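PDB 4OVK: periplasmic binding protein, which probably captures a solute outside the cytoplasmic membrane and delivers it to an ABC transporter for import. Local coordinates for residues 114-117 with 118-122; 105-108 with 109-113; 169-172 with 173-176; 289-292 with 293-297. All coordinates share one frame; numbering follows the deposited sequence.

Interactions 1 and 2 belong to one beta-alpha-beta unit, strand 104-108, helix 112-120 and strand 125-128. The buried interaction 2 makes the turn from strand into helix, and the partly buried interaction 1 ends that helix; they touch where Val114 and Leu118 pack on Ile107 and Val105. About 35 Å from interaction 2, centre to centre, lies interaction 4, in the buried last turns of helix 285-296. Interaction 3, at the surface beyond helix 150-170, meets it through Leu175 and Gln297. Chemistry follows place: rings and an amide in interaction 2, aromatic and aliphatic packing in interaction 4, a salt bridge and an aliphatic face in interaction 1, and chiefly backbone bonds in interaction 3.

Interaction 1: 114-117 with 118-122; sequences VAKK and LKELG
Lys117 and Glu120 meet almost at right angles on the outer side of helix 112-120. The lysine stem first leads outward, then two successive bends (chi2 51°, chi3 72°) turn it along the helix toward its C-terminal end, bringing NZ to within 2.9 Å of Glu120 OE1. The ammonium group approaches this oxygen nearly along its C-O axis, completing an i to i+3 salt bridge. Lys116 is drawn out straight and slants past the same carboxylate: its CE lies 3.5 Å from Glu120 OE2, while NZ overshoots and remains 4.6 Å from that oxygen, beyond a salt bridge.

On the inner side, Val114 and Leu118, one turn apart, run side by side in the same direction, with Val114 CG1 3.8 Å from Leu118 CD1. Both rest on Phe94 and face Ile107 and Val105 of the neighbouring strand, so branched aliphatic chains suit them. Leu121 CD1 comes 4.2 Å from Lys117 CG, on the lysine's apolar stem.

Regular i to i+4 backbone bonds, such as Leu118 N to Val114 O at 2.9 Å, run up to Glu120 N; the last, Leu121 N to Lys117 O, is weak. Next, Gly122, whose positive phi of 79° comes easily to glycine, closes a Schellman motif and gives its N-H to Lys119 O at 3.0 Å.

The helix is thus amphipathic, apolar where Val114 and Leu118 face the sheet and charged on the outer side. A carboxylate near a helix C-terminus would be disfavoured by the helix dipole; the two lysines probably offset that cost and help keep Glu120 ionised.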
ATOM      1  N   VAL A 114     -22.591  -6.342   9.884  1.00 23.97           N
ATOM      2  CA  VAL A 114     -22.659  -4.999   9.301  1.00 20.17           C
ATOM      3  C   VAL A 114     -23.401  -5.075   7.958  1.00 17.82           C
ATOM      4  O   VAL A 114     -24.304  -4.286   7.699  1.00 18.09           O
ATOM      5  CB  VAL A 114     -21.258  -4.368   9.118  1.00 18.99           C
ATOM      6  CG1 VAL A 114     -21.353  -3.007   8.429  1.00 19.95           C
ATOM      7  CG2 VAL A 114     -20.530  -4.237  10.447  1.00 20.73           C
ATOM      8  N   ALA A 115     -23.027  -6.033   7.109  1.00 19.98           N
ATOM      9  CA  ALA A 115     -23.726  -6.245   5.840  1.00 21.93           C
ATOM     10  C   ALA A 115     -25.231  -6.402   6.048  1.00 22.58           C
ATOM     11  O   ALA A 115     -26.034  -5.784   5.357  1.00 21.87           O
ATOM     12  CB  ALA A 115     -23.189  -7.473   5.131  1.00 25.34           C
ATOM     13  N   LYS A 116     -25.600  -7.239   7.002  1.00 23.50           N
ATOM     14  CA  LYS A 116     -27.008  -7.529   7.264  1.00 25.10           C
ATOM     15  C   LYS A 116     -27.783  -6.300   7.758  1.00 21.28           C
ATOM     16  O   LYS A 116     -28.907  -6.047   7.307  1.00 23.30           O
ATOM     17  CB  LYS A 116     -27.117  -8.672   8.268  1.00 29.51           C
ATOM     18  CG  LYS A 116     -28.539  -9.145   8.538  1.00 37.77           C
ATOM     19  CD  LYS A 116     -28.521 -10.299   9.526  1.00 48.95           C
ATOM     20  CE  LYS A 116     -29.921 -10.698   9.951  1.00 51.56           C
ATOM     21  NZ  LYS A 116     -29.877 -11.629  11.109  1.00 55.86           N
ATOM     22  N   LYS A 117     -27.190  -5.544   8.679  1.00 19.25           N
ATOM     23  CA  LYS A 117     -27.840  -4.352   9.203  1.00 20.32           C
ATOM     24  C   LYS A 117     -27.953  -3.299   8.104  1.00 19.01           C
ATOM     25  O   LYS A 117     -28.998  -2.664   7.959  1.00 19.88           O
ATOM     26  CB  LYS A 117     -27.110  -3.787  10.422  1.00 21.67           C
ATOM     27  CG  LYS A 117     -27.712  -2.502  10.993  1.00 25.68           C
ATOM     28  CD  LYS A 117     -29.225  -2.553  11.261  1.00 29.19           C
ATOM     29  CE  LYS A 117     -29.564  -3.416  12.467  1.00 32.68           C
ATOM     30  NZ  LYS A 117     -31.004  -3.825  12.537  1.00 32.78           N
ATOM     31  N   LEU A 118     -26.892  -3.127   7.317  1.00 17.28           N
ATOM     32  CA  LEU A 118     -26.943  -2.166   6.228  1.00 17.86           C
ATOM     33  C   LEU A 118     -28.078  -2.512   5.251  1.00 18.39           C
ATOM     34  O   LEU A 118     -28.813  -1.627   4.824  1.00 19.94           O
ATOM     35  CB  LEU A 118     -25.596  -2.083   5.502  1.00 16.73           C
ATOM     36  CG  LEU A 118     -24.515  -1.318   6.272  1.00 15.97           C
ATOM     37  CD1 LEU A 118     -23.200  -1.386   5.497  1.00 15.72           C
ATOM     38  CD2 LEU A 118     -24.926   0.122   6.525  1.00 17.93           C
ATOM     39  N   LYS A 119     -28.214  -3.799   4.928  1.00 20.38           N
ATOM     40  CA  LYS A 119     -29.255  -4.277   4.014  1.00 23.80           C
ATOM     41  C   LYS A 119     -30.639  -3.950   4.573  1.00 24.49           C
ATOM     42  O   LYS A 119     -31.533  -3.522   3.839  1.00 26.92           O
ATOM     43  CB  LYS A 119     -29.120  -5.792   3.796  1.00 28.33           C
ATOM     44  CG  LYS A 119     -30.028  -6.384   2.712  1.00 31.86           C
ATOM     45  CD  LYS A 119     -29.729  -7.869   2.529  1.00 37.74           C
ATOM     46  CE  LYS A 119     -30.739  -8.574   1.636  1.00 44.80           C
ATOM     47  NZ  LYS A 119     -30.468  -8.341   0.194  1.00 53.45           N
ATOM     48  N   GLU A 120     -30.791  -4.131   5.883  1.00 22.03           N
ATOM     49  CA  GLU A 120     -32.035  -3.808   6.582  1.00 24.48           C
ATOM     50  C   GLU A 120     -32.342  -2.303   6.497  1.00 25.02           C
ATOM     51  O   GLU A 120     -33.500  -1.891   6.525  1.00 28.72           O
ATOM     52  CB  GLU A 120     -31.965  -4.325   8.034  1.00 25.38           C
ATOM     53  CG  GLU A 120     -31.963  -5.857   8.110  1.00 30.47           C
ATOM     54  CD  GLU A 120     -31.534  -6.458   9.456  1.00 34.35           C
ATOM     55  OE1 GLU A 120     -31.129  -5.735  10.396  1.00 34.28           O
ATOM     56  OE2 GLU A 120     -31.603  -7.699   9.568  1.00 40.49           O
ATOM     57  N   LEU A 121     -31.296  -1.494   6.352  1.00 25.08           N
ATOM     58  CA  LEU A 121     -31.437  -0.047   6.184  1.00 23.56           C
ATOM     59  C   LEU A 121     -31.512   0.393   4.718  1.00 23.50           C
ATOM     60  O   LEU A 121     -31.547   1.583   4.435  1.00 22.94           O
ATOM     61  CB  LEU A 121     -30.275   0.661   6.895  1.00 21.77           C
ATOM     62  CG  LEU A 121     -30.274   0.478   8.415  1.00 24.58           C
ATOM     63  CD1 LEU A 121     -28.956   0.944   9.012  1.00 25.90           C
ATOM     64  CD2 LEU A 121     -31.440   1.226   9.042  1.00 25.02           C
ATOM     65  N   GLY A 122     -31.532  -0.567   3.799  1.00 22.52           N
ATOM     66  CA  GLY A 122     -31.633  -0.280   2.374  1.00 24.41           C
ATOM     67  C   GLY A 122     -30.314   0.151   1.745  1.00 23.56           C
ATOM     68  O   GLY A 122     -30.310   0.802   0.701  1.00 23.92           O
TER

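Interaction 2: 105-108 with 109-113; sequences VIIW and DYQPE
The Trp108 and Tyr110 rings lie side by side and nearly parallel, their planes only 13° apart, but offset, with little of one ring above the other: the centroid of the indole five-membered ring is 4.8 Å from that of the phenol. Tyr110 CE2 sits over one indole face, 3.5 Å from Trp108 CG, and the phenol OH reaches to 3.3 Å from Trp108 CD1. On one face of the tyrosine rests Trp108 CB, 3.9 Å from the ring centroid, a CH-pi contact displaced toward the rim. Phe90 meets the tryptophan edge-to-face and also touches Tyr110. With chi1 of 68°, Tyr110 holds its ring between its own backbone N and carbonyl carbon, which turns it back toward the strand end.

Gln111 exchanges two bonds with Trp108. Its backbone N donates to Trp108 O at 3.0 Å, closing a type I beta turn, with the donor above the carbonyl plane. Its side chain, extended beyond CG, swings OE1 back to accept the Trp108 N-H at 2.9 Å; this bond is nearly straight (168°) and lies in the amide carbonyl plane, on a lone pair. Gln111 is also the N-cap residue of helix 112-120, and Pro112, which needs no N-H bond there, starts the first turn.

Glutamine therefore satisfies the last strand N-H with OE1, while NE2 has a weak bond to Phe90 O. The two bonds between Gln111 and Trp108 probably steady the strand-to-helix turn of the beta-alpha-beta unit. Trp108 NE1, by contrast, is buried with no partner in the model, so the indole appears to be held mainly by aromatic and apolar contacts.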
ATOM      1  N   VAL A 105     -21.565   0.468   0.243  1.00 10.07           N
ATOM      2  CA  VAL A 105     -20.507   0.557   1.228  1.00 10.50           C
ATOM      3  C   VAL A 105     -19.577  -0.635   1.053  1.00 11.83           C
ATOM      4  O   VAL A 105     -20.016  -1.785   0.964  1.00 12.52           O
ATOM      5  CB  VAL A 105     -21.080   0.551   2.666  1.00 11.35           C
ATOM      6  CG1 VAL A 105     -19.976   0.772   3.703  1.00 12.26           C
ATOM      7  CG2 VAL A 105     -22.148   1.623   2.791  1.00 12.56           C
ATOM      8  N   ILE A 106     -18.278  -0.356   1.028  0.60 12.18           N
ATOM      9  CA  ILE A 106     -17.272  -1.409   1.000  0.60 11.86           C
ATOM     10  C   ILE A 106     -16.948  -1.728   2.452  0.60 12.07           C
ATOM     11  O   ILE A 106     -16.593  -0.824   3.219  0.60 12.06           O
ATOM     12  CB  ILE A 106     -15.987  -0.958   0.261  0.60 12.77           C
ATOM     13  CG1 ILE A 106     -16.320  -0.283  -1.082  0.60 14.38           C
ATOM     14  CG2 ILE A 106     -15.038  -2.135   0.060  0.60 12.86           C
ATOM     15  CD1 ILE A 106     -17.091  -1.144  -2.062  0.60 14.60           C
ATOM     16  N   ILE A 107     -17.064  -3.004   2.818  1.00 11.59           N
ATOM     17  CA  ILE A 107     -16.768  -3.482   4.167  1.00 13.94           C
ATOM     18  C   ILE A 107     -15.825  -4.680   4.096  1.00 13.46           C
ATOM     19  O   ILE A 107     -15.477  -5.141   3.016  1.00 14.21           O
ATOM     20  CB  ILE A 107     -18.049  -3.874   4.941  1.00 14.54           C
ATOM     21  CG1 ILE A 107     -18.789  -5.028   4.251  1.00 15.97           C
ATOM     22  CG2 ILE A 107     -18.959  -2.664   5.108  1.00 14.30           C
ATOM     23  CD1 ILE A 107     -19.957  -5.561   5.064  1.00 17.89           C
ATOM     24  N   TRP A 108     -15.434  -5.186   5.260  1.00 17.69           N
ATOM     25  CA  TRP A 108     -14.594  -6.375   5.367  1.00 18.53           C
ATOM     26  C   TRP A 108     -15.418  -7.655   5.413  1.00 18.95           C
ATOM     27  O   TRP A 108     -16.544  -7.668   5.934  1.00 23.01           O
ATOM     28  CB  TRP A 108     -13.767  -6.328   6.635  1.00 20.39           C
ATOM     29  CG  TRP A 108     -12.645  -5.343   6.648  1.00 23.82           C
ATOM     30  CD1 TRP A 108     -12.485  -4.305   7.514  1.00 27.99           C
ATOM     31  CD2 TRP A 108     -11.509  -5.318   5.777  1.00 27.42           C
ATOM     32  NE1 TRP A 108     -11.324  -3.635   7.242  1.00 29.22           N
ATOM     33  CE2 TRP A 108     -10.707  -4.230   6.176  1.00 29.59           C
ATOM     34  CE3 TRP A 108     -11.092  -6.105   4.696  1.00 33.01           C
ATOM     35  CZ2 TRP A 108      -9.509  -3.912   5.539  1.00 30.92           C
ATOM     36  CZ3 TRP A 108      -9.896  -5.777   4.055  1.00 34.32           C
ATOM     37  CH2 TRP A 108      -9.123  -4.696   4.483  1.00 33.23           C
ATOM     38  N   ASP A 109     -14.821  -8.735   4.911  1.00 19.64           N
ATOM     39  CA  ASP A 109     -15.441 -10.071   4.952  1.00 23.03           C
ATOM     40  C   ASP A 109     -15.827 -10.530   6.357  1.00 22.93           C
ATOM     41  O   ASP A 109     -16.815 -11.253   6.518  1.00 26.13           O
ATOM     42  CB  ASP A 109     -14.541 -11.113   4.278  1.00 26.96           C
ATOM     43  CG  ASP A 109     -13.158 -11.201   4.894  1.00 28.90           C
ATOM     44  OD1 ASP A 109     -12.805 -10.384   5.771  1.00 30.77           O
ATOM     45  OD2 ASP A 109     -12.411 -12.103   4.477  1.00 40.34           O
ATOM     46  N   TYR A 110     -15.076 -10.095   7.364  1.00 24.10           N
ATOM     47  CA  TYR A 110     -15.359 -10.453   8.752  1.00 26.58           C
ATOM     48  C   TYR A 110     -16.442  -9.601   9.423  1.00 28.22           C
ATOM     49  O   TYR A 110     -16.611  -9.689  10.638  1.00 33.04           O
ATOM     50  CB  TYR A 110     -14.066 -10.443   9.601  1.00 31.42           C
ATOM     51  CG  TYR A 110     -13.425  -9.080   9.835  1.00 35.30           C
ATOM     52  CD1 TYR A 110     -13.865  -8.239  10.861  1.00 40.73           C
ATOM     53  CD2 TYR A 110     -12.357  -8.650   9.053  1.00 34.52           C
ATOM     54  CE1 TYR A 110     -13.280  -7.007  11.080  1.00 42.04           C
ATOM     55  CE2 TYR A 110     -11.760  -7.417   9.272  1.00 38.10           C
ATOM     56  CZ  TYR A 110     -12.230  -6.601  10.283  1.00 40.76           C
ATOM     57  OH  TYR A 110     -11.651  -5.378  10.505  1.00 50.57           O
ATOM     58  N   GLN A 111     -17.196  -8.823   8.641  1.00 23.69           N
ATOM     59  CA  GLN A 111     -18.279  -7.982   9.166  1.00 25.70           C
ATOM     60  C   GLN A 111     -19.668  -8.356   8.614  1.00 25.02           C
ATOM     61  O   GLN A 111     -20.412  -7.480   8.174  1.00 25.23           O
ATOM     62  CB  GLN A 111     -17.993  -6.504   8.833  1.00 23.25           C
ATOM     63  CG  GLN A 111     -16.704  -5.953   9.422  1.00 24.69           C
ATOM     64  CD  GLN A 111     -16.479  -4.495   9.072  1.00 22.30           C
ATOM     65  OE1 GLN A 111     -16.131  -4.148   7.931  1.00 21.87           O
ATOM     66  NE2 GLN A 111     -16.665  -3.630  10.053  1.00 21.95           N
ATOM     67  N   PRO A 112     -20.040  -9.652   8.648  1.00 28.71           N
ATOM     68  CA  PRO A 112     -21.321 -10.018   8.051  1.00 30.30           C
ATOM     69  C   PRO A 112     -22.521  -9.360   8.748  1.00 28.84           C
ATOM     70  O   PRO A 112     -23.519  -9.066   8.091  1.00 27.31           O
ATOM     71  CB  PRO A 112     -21.361 -11.546   8.203  1.00 33.03           C
ATOM     72  CG  PRO A 112     -20.477 -11.834   9.364  1.00 35.58           C
ATOM     73  CD  PRO A 112     -19.384 -10.801   9.292  1.00 33.18           C
ATOM     74  N   GLU A 113     -22.411  -9.111  10.052  1.00 29.43           N
ATOM     75  CA  GLU A 113     -23.483  -8.433  10.796  1.00 31.15           C
ATOM     76  C   GLU A 113     -23.681  -6.986  10.317  1.00 27.23           C
ATOM     77  O   GLU A 113     -24.807  -6.476  10.334  1.00 22.99           O
ATOM     78  CB  GLU A 113     -23.242  -8.499  12.319  1.00 36.92           C
ATOM     79  CG  GLU A 113     -22.204  -7.527  12.897  1.00 40.59           C
ATOM     80  CD  GLU A 113     -20.752  -7.876  12.568  1.00 45.08           C
ATOM     81  OE1 GLU A 113     -20.499  -8.905  11.905  1.00 41.51           O
ATOM     82  OE2 GLU A 113     -19.849  -7.112  12.981  1.00 48.46           O
TER

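Interaction 3: 169-172 with 173-176; sequences QKNA and SALP
Two overlapping turns join Asn171 to Ala174 and Ala172 to Leu175, as the chain leaves helix 150-170 through Asn171 in a left-handed conformation (phi 51°, psi 48°) and enters a short 3-10 segment. Ala174 N donates to Asn171 O and Leu175 N to Ala172 O, each at 3.1 Å. In both the spacing is i to i+3, and the donor stands well above the carbonyl plane, in keeping with the tighter winding of a 3-10 turn.

Asparagine tolerates positive phi better than most residues that carry a side chain, which suits it to the helix exit. Its CG stands opposite the backbone N (chi1 -163°), which sends the amide over the turn: ND2 is 3.6 Å from Ala174 CB, and OD1 is 3.6 Å from Ser173 OG. The small methyl of Ala174 lies against a face of this amide. Leu175 lays its branch back along the turn, with CG 3.5 Å from Ala172 O and CD1 4.2 Å from Ala172 CB.

The turn redirects the chain from the long helix 150-170 toward strand 180-184, an inner strand of the second parallel sheet. Ala172 is buried against Phe301, and Leu175 packs on Gln297 and Thr300, joining the turn to the loop that follows helix 285-296. Lys170 forms a salt bridge with Asp303, while Lys178 bonds to Ser173 O just ahead of the strand.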
ATOM      1  N   GLN A 169      10.027 -14.104 -13.724  1.00 21.77           N
ATOM      2  CA  GLN A 169      10.922 -14.515 -14.800  1.00 23.57           C
ATOM      3  C   GLN A 169      12.343 -14.140 -14.405  1.00 22.18           C
ATOM      4  O   GLN A 169      13.246 -14.915 -14.587  1.00 24.89           O
ATOM      5  CB  GLN A 169      10.530 -13.862 -16.129  1.00 29.78           C
ATOM      6  CG  GLN A 169      11.188 -14.475 -17.362  1.00 35.73           C
ATOM      7  CD  GLN A 169      12.600 -13.963 -17.612  1.00 41.64           C
ATOM      8  OE1 GLN A 169      12.931 -12.810 -17.305  1.00 45.38           O
ATOM      9  NE2 GLN A 169      13.439 -14.822 -18.175  1.00 48.11           N
ATOM     10  N   LYS A 170      12.526 -12.955 -13.834  1.00 24.10           N
ATOM     11  CA  LYS A 170      13.849 -12.572 -13.342  1.00 22.79           C
ATOM     12  C   LYS A 170      14.345 -13.550 -12.275  1.00 21.12           C
ATOM     13  O   LYS A 170      15.541 -13.827 -12.189  1.00 24.52           O
ATOM     14  CB  LYS A 170      13.844 -11.142 -12.804  1.00 23.91           C
ATOM     15  CG  LYS A 170      13.674 -10.081 -13.878  1.00 26.86           C
ATOM     16  CD  LYS A 170      14.892  -9.971 -14.779  1.00 30.51           C
ATOM     17  CE  LYS A 170      14.686  -8.888 -15.828  1.00 32.57           C
ATOM     18  NZ  LYS A 170      15.906  -8.692 -16.650  1.00 34.78           N
ATOM     19  N   ASN A 171      13.428 -14.065 -11.464  1.00 20.70           N
ATOM     20  CA  ASN A 171      13.741 -15.116 -10.499  1.00 22.87           C
ATOM     21  C   ASN A 171      14.950 -14.796  -9.609  1.00 22.07           C
ATOM     22  O   ASN A 171      15.823 -15.644  -9.398  1.00 22.83           O
ATOM     23  CB  ASN A 171      13.955 -16.442 -11.240  1.00 25.02           C
ATOM     24  CG  ASN A 171      13.865 -17.652 -10.324  1.00 26.67           C
ATOM     25  OD1 ASN A 171      13.249 -17.605  -9.260  1.00 36.38           O
ATOM     26  ND2 ASN A 171      14.490 -18.737 -10.733  1.00 31.55           N
ATOM     27  N   ALA A 172      14.962 -13.581  -9.060  1.00 25.05           N
ATOM     28  CA  ALA A 172      16.084 -13.095  -8.243  1.00 23.45           C
ATOM     29  C   ALA A 172      16.248 -13.865  -6.933  1.00 20.64           C
ATOM     30  O   ALA A 172      17.311 -13.843  -6.341  1.00 20.47           O
ATOM     31  CB  ALA A 172      15.918 -11.606  -7.955  1.00 26.67           C
ATOM     32  N   SER A 173      15.198 -14.550  -6.474  1.00 22.26           N
ATOM     33  CA  SER A 173      15.299 -15.314  -5.231  1.00 24.41           C
ATOM     34  C   SER A 173      16.251 -16.489  -5.369  1.00 24.57           C
ATOM     35  O   SER A 173      16.706 -17.038  -4.368  1.00 26.80           O
ATOM     36  CB  SER A 173      13.926 -15.812  -4.780  1.00 26.01           C
ATOM     37  OG  SER A 173      13.352 -16.628  -5.769  1.00 29.40           O
ATOM     38  N   ALA A 174      16.550 -16.875  -6.610  1.00 24.42           N
ATOM     39  CA  ALA A 174      17.437 -17.991  -6.876  1.00 25.03           C
ATOM     40  C   ALA A 174      18.917 -17.587  -6.878  1.00 22.44           C
ATOM     41  O   ALA A 174      19.787 -18.452  -6.908  1.00 25.99           O
ATOM     42  CB  ALA A 174      17.069 -18.633  -8.212  1.00 27.16           C
ATOM     43  N   LEU A 175      19.212 -16.290  -6.837  1.00 22.76           N
ATOM     44  CA  LEU A 175      20.601 -15.834  -6.896  1.00 23.71           C
ATOM     45  C   LEU A 175      21.367 -16.218  -5.634  1.00 24.77           C
ATOM     46  O   LEU A 175      20.804 -16.291  -4.539  1.00 26.40           O
ATOM     47  CB  LEU A 175      20.689 -14.316  -7.100  1.00 25.17           C
ATOM     48  CG  LEU A 175      20.166 -13.754  -8.425  1.00 29.52           C
ATOM     49  CD1 LEU A 175      20.007 -12.236  -8.342  1.00 28.98           C
ATOM     50  CD2 LEU A 175      21.063 -14.146  -9.592  1.00 29.43           C
ATOM     51  N   PRO A 176      22.660 -16.480  -5.786  1.00 27.21           N
ATOM     52  CA  PRO A 176      23.523 -16.744  -4.638  1.00 28.54           C
ATOM     53  C   PRO A 176      24.024 -15.442  -3.996  1.00 30.68           C
ATOM     54  O   PRO A 176      23.988 -14.393  -4.634  1.00 34.16           O
ATOM     55  CB  PRO A 176      24.674 -17.524  -5.263  1.00 30.26           C
ATOM     56  CG  PRO A 176      24.773 -16.996  -6.662  1.00 31.48           C
ATOM     57  CD  PRO A 176      23.396 -16.536  -7.064  1.00 29.11           C
TER

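Interaction 4: 289-292 with 293-297; sequences MKWM and GQLIQ
Met292 O is gripped by two backbone N-H groups: Ile296 N, 2.9 Å away and nearly in line with the carbonyl, and Leu295 N, whose bond at 3.1 Å is weak. The Leu295 N-H is shared, since it also donates to Trp291 O at 3.2 Å. Such a forked bond is consistent with a tightening of the last turn of helix 285-296, before Gln297 leaves helical geometry.

Trp291 and Leu295 cross obliquely. The indole is set opposite its backbone N (chi1 -179°) and stands out from the helix with a lean toward its C-terminal end, which places Leu295 CD1 over one face, 3.4 Å from the centroid of the six-membered ring and 16° off its normal, a close CH-pi contact. Phe341, at the chain's C-terminus, and Pro272 also pack on the tryptophan. In a two-lobed fold of this kind the helix probably belongs with the lobe of the second parallel sheet. Flexible and apolar, Met292, a selenomethionine, suits the surface of helix 197-204; it runs alongside Ile296 in one of two conformers, a doubtful contact. On the polar side Lys290 reaches Asp309 in a salt bridge, and Gln294 NE2 donates to Phe301 O and Tyr304 O.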
HETATM    1  N   MSE A 289       7.912  -2.661  -5.891  1.00 12.39           N
HETATM    2  CA  MSE A 289       8.762  -3.808  -6.234  1.00 13.19           C
HETATM    3  C   MSE A 289       9.924  -3.366  -7.110  1.00 13.47           C
HETATM    4  O   MSE A 289      11.074  -3.810  -6.948  1.00 13.24           O
HETATM    5  CB  MSE A 289       7.932  -4.871  -6.949  1.00 16.84           C
HETATM    6  CG  MSE A 289       6.890  -5.434  -6.016  1.00 24.29           C
HETATM    7 SE   MSE A 289       7.722  -6.781  -4.871  0.75 39.72          SE
HETATM    8  CE  MSE A 289       6.295  -8.070  -5.307  1.00 46.81           C
ATOM      9  N   LYS A 290       9.641  -2.443  -8.015  1.00 12.23           N
ATOM     10  CA  LYS A 290      10.674  -1.888  -8.878  1.00 12.91           C
ATOM     11  C   LYS A 290      11.727  -1.078  -8.118  1.00 13.21           C
ATOM     12  O   LYS A 290      12.920  -1.214  -8.399  1.00 14.31           O
ATOM     13  CB  LYS A 290      10.058  -1.088 -10.010  1.00 14.27           C
ATOM     14  CG  LYS A 290       9.547  -2.011 -11.108  1.00 16.77           C
ATOM     15  CD  LYS A 290       8.898  -1.291 -12.267  1.00 22.85           C
ATOM     16  CE  LYS A 290       8.833  -2.248 -13.454  1.00 26.35           C
ATOM     17  NZ  LYS A 290       8.228  -1.660 -14.679  1.00 27.58           N
ATOM     18  N   TRP A 291      11.294  -0.297  -7.135  1.00 11.16           N
ATOM     19  CA  TRP A 291      12.207   0.441  -6.270  1.00 10.87           C
ATOM     20  C   TRP A 291      13.123  -0.531  -5.511  1.00 12.19           C
ATOM     21  O   TRP A 291      14.350  -0.370  -5.531  1.00 13.95           O
ATOM     22  CB  TRP A 291      11.420   1.340  -5.320  1.00 11.01           C
ATOM     23  CG  TRP A 291      12.228   2.166  -4.404  1.00 10.89           C
ATOM     24  CD1 TRP A 291      12.878   3.330  -4.707  1.00 12.05           C
ATOM     25  CD2 TRP A 291      12.475   1.915  -3.019  1.00 11.41           C
ATOM     26  NE1 TRP A 291      13.525   3.811  -3.597  1.00 13.31           N
ATOM     27  CE2 TRP A 291      13.280   2.964  -2.544  1.00 12.45           C
ATOM     28  CE3 TRP A 291      12.089   0.907  -2.132  1.00 12.62           C
ATOM     29  CZ2 TRP A 291      13.707   3.027  -1.223  1.00 13.21           C
ATOM     30  CZ3 TRP A 291      12.516   0.966  -0.830  1.00 13.88           C
ATOM     31  CH2 TRP A 291      13.297   2.031  -0.378  1.00 14.53           C
HETATM   32  N   MSE A 292      12.536  -1.548  -4.883  0.70 12.54           N
HETATM   33  CA  MSE A 292      13.300  -2.508  -4.085  0.70 13.16           C
HETATM   34  C   MSE A 292      14.269  -3.278  -4.940  0.70 13.80           C
HETATM   35  O   MSE A 292      15.420  -3.487  -4.552  0.70 16.70           O
HETATM   36  CB  MSE A 292      12.361  -3.490  -3.385  0.70 13.48           C
HETATM   37  CG  MSE A 292      11.543  -2.747  -2.334  0.70 14.83           C
HETATM   38 SE   MSE A 292      10.413  -4.023  -1.367  0.70 20.05          SE
HETATM   39  CE  MSE A 292      11.878  -5.189  -0.779  0.70 12.42           C
ATOM     40  N   GLY A 293      13.815  -3.713  -6.107  1.00 15.23           N
ATOM     41  CA  GLY A 293      14.679  -4.461  -7.039  1.00 15.27           C
ATOM     42  C   GLY A 293      15.958  -3.718  -7.375  1.00 15.66           C
ATOM     43  O   GLY A 293      17.066  -4.291  -7.383  1.00 17.62           O
ATOM     44  N   GLN A 294      15.823  -2.433  -7.654  1.00 15.64           N
ATOM     45  CA  GLN A 294      16.998  -1.647  -7.996  1.00 16.62           C
ATOM     46  C   GLN A 294      17.904  -1.321  -6.801  1.00 17.93           C
ATOM     47  O   GLN A 294      19.073  -1.040  -7.001  1.00 20.31           O
ATOM     48  CB  GLN A 294      16.630  -0.409  -8.800  1.00 17.90           C
ATOM     49  CG  GLN A 294      16.260  -0.809 -10.211  1.00 21.45           C
ATOM     50  CD  GLN A 294      16.052   0.345 -11.157  1.00 22.07           C
ATOM     51  OE1 GLN A 294      15.704   1.459 -10.749  1.00 25.71           O
ATOM     52  NE2 GLN A 294      16.241   0.072 -12.451  1.00 20.90           N
ATOM     53  N   LEU A 295      17.373  -1.363  -5.581  1.00 16.29           N
ATOM     54  CA  LEU A 295      18.211  -1.259  -4.390  1.00 18.08           C
ATOM     55  C   LEU A 295      18.971  -2.552  -4.151  1.00 18.12           C
ATOM     56  O   LEU A 295      20.142  -2.529  -3.844  1.00 20.89           O
ATOM     57  CB  LEU A 295      17.387  -0.957  -3.134  1.00 20.90           C
ATOM     58  CG  LEU A 295      16.760   0.423  -2.993  1.00 25.07           C
ATOM     59  CD1 LEU A 295      16.001   0.488  -1.670  1.00 29.85           C
ATOM     60  CD2 LEU A 295      17.817   1.501  -3.095  1.00 28.48           C
ATOM     61  N   ILE A 296      18.289  -3.684  -4.297  1.00 17.08           N
ATOM     62  CA  ILE A 296      18.826  -4.957  -3.814  1.00 18.12           C
ATOM     63  C   ILE A 296      19.662  -5.685  -4.886  1.00 18.90           C
ATOM     64  O   ILE A 296      20.777  -6.146  -4.594  1.00 22.81           O
ATOM     65  CB  ILE A 296      17.687  -5.839  -3.263  1.00 18.19           C
ATOM     66  CG1 ILE A 296      16.994  -5.103  -2.100  1.00 18.18           C
ATOM     67  CG2 ILE A 296      18.232  -7.198  -2.836  1.00 18.99           C
ATOM     68  CD1 ILE A 296      15.711  -5.736  -1.598  1.00 20.14           C
ATOM     69  N   GLN A 297      19.134  -5.778  -6.109  1.00 19.49           N
ATOM     70  CA  GLN A 297      19.826  -6.440  -7.222  1.00 18.13           C
ATOM     71  C   GLN A 297      19.803  -5.571  -8.475  1.00 17.54           C
ATOM     72  O   GLN A 297      19.166  -5.929  -9.465  1.00 19.33           O
ATOM     73  CB  GLN A 297      19.174  -7.787  -7.547  1.00 19.01           C
ATOM     74  CG  GLN A 297      19.213  -8.796  -6.418  1.00 18.60           C
ATOM     75  CD  GLN A 297      20.592  -9.378  -6.153  1.00 20.40           C
ATOM     76  OE1 GLN A 297      21.569  -9.127  -6.879  1.00 21.61           O
ATOM     77  NE2 GLN A 297      20.671 -10.191  -5.118  1.00 22.49           N
TER